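Local coordinates for monomethylamine corrinoid protein 1 (Methanosarcina barkeri, PDB 3EZX) that carries a methyl group on its bound cobalt corrinoid from the methyltransferase MtmB to MtbA in methane formation from methylamine, at residues G51-F54 with E58-L61; E101-D106 with T156-G161; K41-G46 with K69-A74. All coordinates share one frame; numbering follows the deposited sequence.

Contact 1: residues G51-F54 with E58-L61; sequences GDKF and EIFL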
ATOM      1  N   GLY A  51     -11.582  -1.491 -11.676  1.00 26.10           N
ATOM      2  CA  GLY A  51     -11.637  -2.770 -10.997  1.00 36.47           C
ATOM      3  C   GLY A  51     -12.985  -3.427 -11.236  1.00 41.39           C
ATOM      4  O   GLY A  51     -13.058  -4.624 -11.524  1.00 41.76           O
ATOM      5  N   ASP A  52     -14.055  -2.642 -11.122  1.00 42.91           N
ATOM      6  CA  ASP A  52     -15.409  -3.148 -11.338  1.00 42.43           C
ATOM      7  C   ASP A  52     -15.583  -3.584 -12.793  1.00 43.21           C
ATOM      8  O   ASP A  52     -16.076  -4.681 -13.064  1.00 49.35           O
ATOM      9  CB  ASP A  52     -16.453  -2.080 -10.988  1.00 39.49           C
ATOM     10  CG  ASP A  52     -16.326  -1.579  -9.553  1.00 57.24           C
ATOM     11  OD1 ASP A  52     -16.074  -2.405  -8.649  1.00 54.04           O
ATOM     12  OD2 ASP A  52     -16.492  -0.359  -9.324  1.00 56.33           O
ATOM     13  N   LYS A  53     -15.179  -2.725 -13.726  1.00 39.21           N
ATOM     14  CA  LYS A  53     -15.277  -3.043 -15.149  1.00 41.19           C
ATOM     15  C   LYS A  53     -14.662  -4.413 -15.459  1.00 39.14           C
ATOM     16  O   LYS A  53     -15.216  -5.196 -16.223  1.00 42.15           O
ATOM     17  CB  LYS A  53     -14.564  -1.975 -15.985  1.00 38.40           C
ATOM     18  CG  LYS A  53     -15.444  -0.832 -16.467  1.00 37.91           C
ATOM     19  CD  LYS A  53     -14.652   0.099 -17.378  1.00 30.43           C
ATOM     20  CE  LYS A  53     -15.550   0.981 -18.227  1.00 18.36           C
ATOM     21  NZ  LYS A  53     -16.439   1.839 -17.399  1.00 48.07           N
ATOM     22  N   PHE A  54     -13.510  -4.690 -14.861  1.00 42.28           N
ATOM     23  CA  PHE A  54     -12.813  -5.952 -15.070  1.00 37.58           C
ATOM     24  C   PHE A  54     -13.613  -7.099 -14.468  1.00 40.22           C
ATOM     25  O   PHE A  54     -13.836  -8.116 -15.119  1.00 45.35           O
ATOM     26  CB  PHE A  54     -11.419  -5.876 -14.435  1.00 38.91           C
ATOM     27  CG  PHE A  54     -10.579  -7.111 -14.627  1.00 14.76           C
ATOM     28  CD1 PHE A  54     -10.428  -8.034 -13.595  1.00 21.71           C
ATOM     29  CD2 PHE A  54      -9.913  -7.333 -15.824  1.00 21.93           C
ATOM     30  CE1 PHE A  54      -9.622  -9.160 -13.755  1.00 33.63           C
ATOM     31  CE2 PHE A  54      -9.105  -8.458 -15.996  1.00 28.72           C
ATOM     32  CZ  PHE A  54      -8.957  -9.373 -14.956  1.00 24.44           C
ATOM     33  N   GLU A  58     -15.971  -6.463 -18.686  1.00 40.19           N
ATOM     34  CA  GLU A  58     -16.142  -5.414 -19.688  1.00 45.46           C
ATOM     35  C   GLU A  58     -14.797  -5.066 -20.330  1.00 43.64           C
ATOM     36  O   GLU A  58     -14.718  -4.798 -21.527  1.00 49.29           O
ATOM     37  CB  GLU A  58     -16.774  -4.173 -19.042  1.00 51.13           C
ATOM     38  CG  GLU A  58     -18.169  -4.422 -18.470  1.00 59.39           C
ATOM     39  CD  GLU A  58     -18.839  -3.158 -17.964  1.00 76.04           C
ATOM     40  OE1 GLU A  58     -19.991  -3.240 -17.485  1.00 82.14           O
ATOM     41  OE2 GLU A  58     -18.213  -2.080 -18.046  1.00 71.83           O
ATOM     42  N   ILE A  59     -13.748  -5.080 -19.515  1.00 39.22           N
ATOM     43  CA  ILE A  59     -12.391  -4.804 -19.970  1.00 42.83           C
ATOM     44  C   ILE A  59     -11.544  -6.001 -19.532  1.00 40.00           C
ATOM     45  O   ILE A  59     -12.034  -6.871 -18.804  1.00 48.23           O
ATOM     46  CB  ILE A  59     -11.833  -3.525 -19.340  1.00 47.71           C
ATOM     47  CG1 ILE A  59     -11.713  -3.695 -17.823  1.00 22.83           C
ATOM     48  CG2 ILE A  59     -12.747  -2.347 -19.699  1.00 39.21           C
ATOM     49  CD1 ILE A  59     -11.106  -2.514 -17.118  1.00 38.54           C
ATOM     50  N   PHE A  60     -10.282  -6.051 -19.946  1.00 39.54           N
ATOM     51  CA  PHE A  60      -9.462  -7.191 -19.581  1.00 48.29           C
ATOM     52  C   PHE A  60      -8.047  -6.874 -19.138  1.00 43.55           C
ATOM     53  O   PHE A  60      -7.739  -5.750 -18.764  1.00 47.78           O
ATOM     54  CB  PHE A  60      -9.456  -8.185 -20.754  1.00 52.48           C
ATOM     55  CG  PHE A  60     -10.826  -8.648 -21.141  1.00 59.39           C
ATOM     56  CD1 PHE A  60     -11.548  -8.004 -22.147  1.00 48.81           C
ATOM     57  CD2 PHE A  60     -11.427  -9.690 -20.444  1.00 60.85           C
ATOM     58  CE1 PHE A  60     -12.864  -8.385 -22.431  1.00 48.27           C
ATOM     59  CE2 PHE A  60     -12.737 -10.076 -20.720  1.00 52.71           C
ATOM     60  CZ  PHE A  60     -13.454  -9.426 -21.719  1.00 54.15           C
ATOM     61  N   LEU A  61      -7.175  -7.868 -19.214  1.00 37.25           N
ATOM     62  CA  LEU A  61      -5.810  -7.657 -18.778  1.00 34.94           C
ATOM     63  C   LEU A  61      -4.973  -6.628 -19.520  1.00 38.27           C
ATOM     64  O   LEU A  61      -4.076  -6.021 -18.923  1.00 41.77           O
ATOM     65  CB  LEU A  61      -5.062  -8.991 -18.682  1.00 27.24           C
ATOM     66  CG  LEU A  61      -5.211  -9.665 -17.303  1.00 26.51           C
ATOM     67  CD1 LEU A  61      -3.987 -10.524 -17.120  1.00 39.48           C
ATOM     68  CD2 LEU A  61      -5.285  -8.643 -16.149  1.00 33.46           C
TER

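Contact 2: residues E101-D106 with T156-G161; sequences EGDIHD and TTSMLG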
ATOM      1  N   GLU A 101       4.261 -13.405  -0.689  1.00 41.52           N
ATOM      2  CA  GLU A 101       4.906 -14.252  -1.691  1.00 38.69           C
ATOM      3  C   GLU A 101       4.002 -14.519  -2.886  1.00 27.13           C
ATOM      4  O   GLU A 101       2.824 -14.824  -2.722  1.00 23.81           O
ATOM      5  CB  GLU A 101       5.308 -15.592  -1.069  1.00 35.84           C
ATOM      6  CG  GLU A 101       6.153 -16.470  -1.974  1.00 42.10           C
ATOM      7  CD  GLU A 101       6.498 -17.797  -1.329  1.00 56.46           C
ATOM      8  OE1 GLU A 101       6.862 -17.791  -0.135  1.00 52.42           O
ATOM      9  OE2 GLU A 101       6.415 -18.842  -2.013  1.00 62.17           O
ATOM     10  N   GLY A 102       4.570 -14.410  -4.083  1.00 27.81           N
ATOM     11  CA  GLY A 102       3.813 -14.657  -5.297  1.00 25.29           C
ATOM     12  C   GLY A 102       2.961 -13.486  -5.737  1.00 29.02           C
ATOM     13  O   GLY A 102       2.297 -13.552  -6.768  1.00 37.74           O
ATOM     14  N   ASP A 103       2.986 -12.412  -4.957  1.00 33.44           N
ATOM     15  CA  ASP A 103       2.203 -11.219  -5.252  1.00 33.18           C
ATOM     16  C   ASP A 103       3.133 -10.108  -5.743  1.00 31.27           C
ATOM     17  O   ASP A 103       4.191  -9.885  -5.161  1.00 33.48           O
ATOM     18  CB  ASP A 103       1.488 -10.758  -3.978  1.00 23.09           C
ATOM     19  CG  ASP A 103       0.227  -9.956  -4.267  1.00 36.51           C
ATOM     20  OD1 ASP A 103       0.251  -9.102  -5.178  1.00 21.41           O
ATOM     21  OD2 ASP A 103      -0.790 -10.175  -3.570  1.00 22.94           O
ATOM     22  N   ILE A 104       2.754  -9.412  -6.810  1.00 27.32           N
ATOM     23  CA  ILE A 104       3.602  -8.329  -7.303  1.00 33.83           C
ATOM     24  C   ILE A 104       2.887  -6.989  -7.324  1.00 24.65           C
ATOM     25  O   ILE A 104       3.434  -5.998  -7.801  1.00 40.81           O
ATOM     26  CB  ILE A 104       4.162  -8.608  -8.714  1.00 25.79           C
ATOM     27  CG1 ILE A 104       3.042  -8.548  -9.748  1.00 18.93           C
ATOM     28  CG2 ILE A 104       4.864  -9.952  -8.723  1.00 27.09           C
ATOM     29  CD1 ILE A 104       3.510  -8.805 -11.156  1.00 23.06           C
ATOM     30  N   HIS A 105       1.659  -6.965  -6.819  1.00 24.60           N
ATOM     31  CA  HIS A 105       0.903  -5.722  -6.748  1.00 25.55           C
ATOM     32  C   HIS A 105       1.685  -4.871  -5.758  1.00 22.31           C
ATOM     33  O   HIS A 105       1.840  -5.256  -4.600  1.00 28.59           O
ATOM     34  CB  HIS A 105      -0.515  -5.964  -6.207  1.00 32.82           C
ATOM     35  CG  HIS A 105      -1.392  -6.778  -7.113  1.00 34.89           C
ATOM     36  ND1 HIS A 105      -1.360  -8.152  -7.202  1.00 35.94           N
ATOM     37  CD2 HIS A 105      -2.355  -6.382  -7.984  1.00 28.65           C
ATOM     38  CE1 HIS A 105      -2.283  -8.534  -8.100  1.00 27.60           C
ATOM     39  NE2 HIS A 105      -2.917  -7.494  -8.606  1.00 26.33           N
ATOM     40  N   ASP A 106       2.181  -3.721  -6.197  1.00 19.79           N
ATOM     41  CA  ASP A 106       2.957  -2.881  -5.301  1.00 26.22           C
ATOM     42  C   ASP A 106       2.482  -1.437  -5.165  1.00 23.13           C
ATOM     43  O   ASP A 106       2.976  -0.701  -4.317  1.00 33.31           O
ATOM     44  CB  ASP A 106       4.432  -2.908  -5.718  1.00 28.48           C
ATOM     45  CG  ASP A 106       4.685  -2.202  -7.036  1.00 33.47           C
ATOM     46  OD1 ASP A 106       3.711  -1.912  -7.758  1.00 37.07           O
ATOM     47  OD2 ASP A 106       5.866  -1.943  -7.351  1.00 37.96           O
ATOM     48  N   THR A 156      -6.171 -13.350  -2.695  1.00 50.66           N
ATOM     49  CA  THR A 156      -6.509 -14.278  -1.623  1.00 50.56           C
ATOM     50  C   THR A 156      -5.465 -15.377  -1.488  1.00 46.32           C
ATOM     51  O   THR A 156      -5.054 -15.717  -0.378  1.00 43.22           O
ATOM     52  CB  THR A 156      -7.884 -14.934  -1.867  1.00 59.13           C
ATOM     53  OG1 THR A 156      -7.919 -15.500  -3.183  1.00 49.28           O
ATOM     54  CG2 THR A 156      -9.004 -13.906  -1.721  1.00 55.55           C
ATOM     55  N   THR A 157      -5.036 -15.923  -2.622  1.00 39.36           N
ATOM     56  CA  THR A 157      -4.042 -16.991  -2.639  1.00 46.22           C
ATOM     57  C   THR A 157      -2.762 -16.585  -1.909  1.00 49.54           C
ATOM     58  O   THR A 157      -2.157 -17.395  -1.211  1.00 54.81           O
ATOM     59  CB  THR A 157      -3.680 -17.389  -4.087  1.00 55.19           C
ATOM     60  OG1 THR A 157      -4.881 -17.607  -4.837  1.00 65.81           O
ATOM     61  CG2 THR A 157      -2.851 -18.664  -4.099  1.00 39.39           C
ATOM     62  N   SER A 158      -2.356 -15.328  -2.069  1.00 48.78           N
ATOM     63  CA  SER A 158      -1.146 -14.826  -1.422  1.00 49.80           C
ATOM     64  C   SER A 158      -1.431 -14.346  -0.000  1.00 39.79           C
ATOM     65  O   SER A 158      -0.548 -14.350   0.853  1.00 50.41           O
ATOM     66  CB  SER A 158      -0.547 -13.678  -2.240  1.00 55.88           C
ATOM     67  OG  SER A 158      -1.411 -12.552  -2.248  1.00 66.16           O
ATOM     68  N   MET A 159      -2.666 -13.933   0.247  1.00 37.21           N
ATOM     69  CA  MET A 159      -3.071 -13.456   1.564  1.00 36.91           C
ATOM     70  C   MET A 159      -3.086 -14.578   2.599  1.00 37.03           C
ATOM     71  O   MET A 159      -2.856 -14.341   3.785  1.00 31.03           O
ATOM     72  CB  MET A 159      -4.461 -12.833   1.484  1.00 48.42           C
ATOM     73  CG  MET A 159      -5.031 -12.418   2.827  1.00 53.63           C
ATOM     74  SD  MET A 159      -6.823 -12.248   2.750  1.00 65.10           S
ATOM     75  CE  MET A 159      -7.321 -13.981   2.966  1.00 64.92           C
ATOM     76  N   LEU A 160      -3.366 -15.795   2.146  1.00 41.50           N
ATOM     77  CA  LEU A 160      -3.415 -16.951   3.033  1.00 49.07           C
ATOM     78  C   LEU A 160      -2.058 -17.208   3.673  1.00 55.72           C
ATOM     79  O   LEU A 160      -1.975 -17.656   4.823  1.00 51.32           O
ATOM     80  CB  LEU A 160      -3.871 -18.187   2.256  1.00 49.14           C
ATOM     81  CG  LEU A 160      -5.240 -18.023   1.585  1.00 61.02           C
ATOM     82  CD1 LEU A 160      -5.610 -19.287   0.826  1.00 56.77           C
ATOM     83  CD2 LEU A 160      -6.285 -17.698   2.640  1.00 62.19           C
ATOM     84  N   GLY A 161      -0.998 -16.916   2.926  1.00 47.44           N
ATOM     85  CA  GLY A 161       0.345 -17.112   3.437  1.00 51.60           C
ATOM     86  C   GLY A 161       0.698 -16.220   4.617  1.00 46.48           C
ATOM     87  O   GLY A 161       1.734 -16.406   5.253  1.00 50.53           O
TER

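Contact 3: residues K41-G46 with K69-A74; sequences KGLSVG and KAMSNA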
ATOM      1  N   LYS A  41      -9.230  11.122  -4.251  1.00 27.21           N
ATOM      2  CA  LYS A  41     -10.399  11.673  -4.936  1.00 30.02           C
ATOM      3  C   LYS A  41     -10.336  11.585  -6.460  1.00 26.42           C
ATOM      4  O   LYS A  41     -11.315  11.901  -7.144  1.00 28.57           O
ATOM      5  CB  LYS A  41     -10.633  13.125  -4.509  1.00 37.44           C
ATOM      6  CG  LYS A  41     -11.186  13.253  -3.096  1.00 38.77           C
ATOM      7  CD  LYS A  41     -11.331  14.703  -2.673  1.00 51.76           C
ATOM      8  CE  LYS A  41     -11.822  14.801  -1.234  1.00 69.55           C
ATOM      9  NZ  LYS A  41     -11.847  16.210  -0.744  1.00 78.06           N
ATOM     10  N   GLY A  42      -9.197  11.138  -6.985  1.00 28.31           N
ATOM     11  CA  GLY A  42      -9.033  11.026  -8.424  1.00 25.38           C
ATOM     12  C   GLY A  42      -8.533   9.689  -8.954  1.00 31.06           C
ATOM     13  O   GLY A  42      -9.286   8.943  -9.580  1.00 33.97           O
ATOM     14  N   LEU A  43      -7.256   9.397  -8.722  1.00 29.81           N
ATOM     15  CA  LEU A  43      -6.649   8.155  -9.186  1.00 31.77           C
ATOM     16  C   LEU A  43      -7.336   6.937  -8.582  1.00 35.82           C
ATOM     17  O   LEU A  43      -7.746   6.033  -9.308  1.00 37.74           O
ATOM     18  CB  LEU A  43      -5.156   8.133  -8.840  1.00 18.44           C
ATOM     19  CG  LEU A  43      -4.326   9.328  -9.335  1.00 26.02           C
ATOM     20  CD1 LEU A  43      -2.918   9.221  -8.782  1.00 31.61           C
ATOM     21  CD2 LEU A  43      -4.307   9.376 -10.859  1.00 13.35           C
ATOM     22  N   SER A  44      -7.464   6.909  -7.258  1.00 30.67           N
ATOM     23  CA  SER A  44      -8.112   5.788  -6.586  1.00 31.48           C
ATOM     24  C   SER A  44      -9.553   5.585  -7.059  1.00 29.50           C
ATOM     25  O   SER A  44      -9.998   4.450  -7.231  1.00 32.71           O
ATOM     26  CB  SER A  44      -8.088   5.995  -5.071  1.00 25.89           C
ATOM     27  OG  SER A  44      -6.771   5.960  -4.568  1.00 50.31           O
ATOM     28  N   VAL A  45     -10.281   6.680  -7.260  1.00 18.81           N
ATOM     29  CA  VAL A  45     -11.664   6.605  -7.732  1.00 29.06           C
ATOM     30  C   VAL A  45     -11.696   5.870  -9.063  1.00 30.87           C
ATOM     31  O   VAL A  45     -12.541   5.000  -9.290  1.00 42.47           O
ATOM     32  CB  VAL A  45     -12.296   8.016  -7.960  1.00 29.18           C
ATOM     33  CG1 VAL A  45     -13.708   7.878  -8.532  1.00 30.08           C
ATOM     34  CG2 VAL A  45     -12.343   8.793  -6.659  1.00 14.70           C
ATOM     35  N   GLY A  46     -10.765   6.236  -9.940  1.00 22.38           N
ATOM     36  CA  GLY A  46     -10.667   5.615 -11.247  1.00 24.54           C
ATOM     37  C   GLY A  46     -10.239   4.163 -11.146  1.00 21.89           C
ATOM     38  O   GLY A  46     -10.800   3.311 -11.830  1.00 27.26           O
ATOM     39  N   LYS A  69       0.073   0.784 -14.927  1.00 21.51           N
ATOM     40  CA  LYS A  69       1.243   1.576 -15.269  1.00 30.29           C
ATOM     41  C   LYS A  69       0.879   3.055 -15.203  1.00 25.06           C
ATOM     42  O   LYS A  69       1.708   3.891 -14.856  1.00 34.71           O
ATOM     43  CB  LYS A  69       1.743   1.205 -16.668  1.00 22.58           C
ATOM     44  CG  LYS A  69       2.930   2.018 -17.151  1.00 34.45           C
ATOM     45  CD  LYS A  69       4.175   1.787 -16.306  1.00 41.82           C
ATOM     46  CE  LYS A  69       5.337   2.653 -16.803  1.00 44.92           C
ATOM     47  NZ  LYS A  69       6.573   2.523 -15.974  1.00 23.22           N
ATOM     48  N   ALA A  70      -0.370   3.371 -15.524  1.00 26.20           N
ATOM     49  CA  ALA A  70      -0.836   4.749 -15.485  1.00 20.92           C
ATOM     50  C   ALA A  70      -0.738   5.289 -14.061  1.00 33.11           C
ATOM     51  O   ALA A  70      -0.339   6.439 -13.854  1.00 25.41           O
ATOM     52  CB  ALA A  70      -2.267   4.831 -15.970  1.00 23.16           C
ATOM     53  N   MET A  71      -1.098   4.462 -13.079  1.00 19.20           N
ATOM     54  CA  MET A  71      -1.034   4.902 -11.698  1.00 21.95           C
ATOM     55  C   MET A  71       0.380   4.868 -11.128  1.00 23.99           C
ATOM     56  O   MET A  71       0.718   5.665 -10.258  1.00 31.25           O
ATOM     57  CB  MET A  71      -1.964   4.085 -10.799  1.00 28.48           C
ATOM     58  CG  MET A  71      -2.361   4.883  -9.560  1.00 29.59           C
ATOM     59  SD  MET A  71      -3.327   4.032  -8.343  1.00 48.09           S
ATOM     60  CE  MET A  71      -4.915   4.305  -8.996  1.00 44.02           C
ATOM     61  N   SER A  72       1.211   3.954 -11.610  1.00 25.87           N
ATOM     62  CA  SER A  72       2.585   3.879 -11.129  1.00 28.64           C
ATOM     63  C   SER A  72       3.333   5.136 -11.575  1.00 29.35           C
ATOM     64  O   SER A  72       4.142   5.691 -10.833  1.00 25.66           O
ATOM     65  CB  SER A  72       3.271   2.634 -11.682  1.00 26.93           C
ATOM     66  OG  SER A  72       2.527   1.478 -11.349  1.00 50.00           O
ATOM     67  N   ASN A  73       3.057   5.581 -12.794  1.00 21.26           N
ATOM     68  CA  ASN A  73       3.694   6.778 -13.310  1.00 30.93           C
ATOM     69  C   ASN A  73       3.208   7.991 -12.520  1.00 40.29           C
ATOM     70  O   ASN A  73       3.959   8.939 -12.295  1.00 48.53           O
ATOM     71  CB  ASN A  73       3.380   6.960 -14.799  1.00 25.12           C
ATOM     72  CG  ASN A  73       4.220   6.060 -15.693  1.00 29.02           C
ATOM     73  OD1 ASN A  73       4.098   6.097 -16.919  1.00 36.69           O
ATOM     74  ND2 ASN A  73       5.081   5.253 -15.087  1.00 22.81           N
ATOM     75  N   ALA A  74       1.950   7.956 -12.099  1.00 34.46           N
ATOM     76  CA  ALA A  74       1.375   9.049 -11.329  1.00 35.71           C
ATOM     77  C   ALA A  74       2.061   9.129  -9.970  1.00 36.87           C
ATOM     78  O   ALA A  74       2.308  10.215  -9.441  1.00 41.16           O
ATOM     79  CB  ALA A  74      -0.119   8.826 -11.144  1.00 32.19           C
TER

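Contact 1: residues G51-F54 with E58-L61
E58 meets K53 twice, once through the backbone and once through the side chains. Its N donates to K53 O at 2.9 Å in a fairly straight bond (N-H...O 159°), tying the chain that leaves helix 35-55 back to the last turns of that helix. Its side chain runs out extended and crosses that of K53 at about a right angle, OE2 lying 3.4 Å from K53 CG. The charged ends stay short of a salt bridge, because E58 OE2 and K53 NZ are 4.4 Å apart; the attraction between them is probably loose.

I59 lies against the helix backbone as well as its side chains. With chi1 at 64°, CG1 is set between the backbone N and the carbonyl carbon, where it packs on F54 N (3.6 Å) and F54 CB, while CD1 reaches K53 CB at 3.7 Å and CG2 lies beside K53 CD. The turn thus closes the helical hairpin of helices 35-55 and 61-82, part of the N-terminal helical bundle of this corrinoid protein, and both I59 and F54 also touch I64 of the second helix.

F60 occupies the N-cap position of helix 61-82, and its backbone N bonds to Q63 OE1. F60 C lies at the edge of the F54 ring, in the ring plane, 3.7 Å from F54 CE2.

L61 follows with CD2, which lies 3.8 Å from F54 CE2. F54 CG stands anti to the backbone N (chi1 -178°), sending the ring across to L61, and both residues touch the bound 5-hydroxybenzimidazolylcobamide.

Contact 2: residues E101-D106 with T156-G161
One carboxylate, that of D103, is shared between a serine of the facing helix and the histidine that ligates cobalt. Its OD2 lies 2.8 Å from S158 OG, and it also accepts from the backbone N of L154; S158 OG is within hydrogen-bonding distance of M155 O too, and its proton may serve either acceptor. The serine is backed onto the loop by its CB, 3.6 Å from E101 O.

The other oxygen, D103 OD1, takes two bonds from H105. The backbone N of H105 gives an Asx turn at 3.0 Å, while ND1 donates at 2.8 Å to the syn side of the carboxylate, with OD1 only 9° out of the imidazole plane. D103 CG, anti to its own N (chi1 -155°), places the group between both partners. D103 and H105 fit the DxHxxG signature of the Rossmann-like B12-binding domain, and with S158 they probably correspond to the ligand triad of methionine synthase.

The ND1 bond holds the ring's rotation, with NE2 on the cobalt of the cobamide, while the backbone bond steadies the carboxylate. D103 thus acts as a second-shell residue positioning H105; a link onward through S158 is possible but not settled.

Contact 3: residues K41-G46 with K69-A74
L43 of helix 35-55 packs against M71 and A74 of helix 61-82, a nearly antiparallel pair within the N-terminal four-helix bundle; the axes of the two segments lie 11.1 Å apart at 159°. The side chain of L43 heads toward the other helix from the start. Its CB is met by the methyl of M71, CE, at 3.8 Å. CG, anti to the carbonyl carbon with chi1 at -55°, is the branch point between the two neighbours and touches neither closely. From it CD1 continues the chain outward to A74 CB at 3.7 Å, and CD2 flanks the same methyl at 4.2 Å from A74 CB. Beyond this pair of helices, L43 also touches I13 of helix 3-14, and A74 touches T21 and C25 of helix 20-30, so the packing continues into helices 3-14 and 20-30.

M71 comes across from helix 61-82 to the CB and carbonyl of L43. Its side chain is extended as far as SD and then bends at chi3 (-86°), which turns CE onto the backbone of helix 35-55 at L43. M71 also touches I107 of helix 107-118 and comes close to the bound cobamide. Its CE lies 3.3 Å from L43 O and 4.0 Å from S44 N.

In the fold
Contacts 1 and 3 both join helix 35-55 to the chain around helix 61-82, contact 1 being nested within the loop that contact 3 closes. Contact 3 is buried and lacks hydrogen bonds between its segments, resting on side-chain methyls and a methyl against a backbone carbonyl, whereas contact 1, at the surface, mixes a backbone hydrogen bond and loosely paired charges with apolar packing. Contact 2 is also buried but belongs to the C-terminal Rossmann-like domain and is polar, relying on a carboxylate. Contacts 1 and 2, their centres about 20 Å apart, touch the cobamide held between bundle and Rossmann-like domain; M71 of contact 3 comes within about 4 Å of it (nearest side-chain atoms).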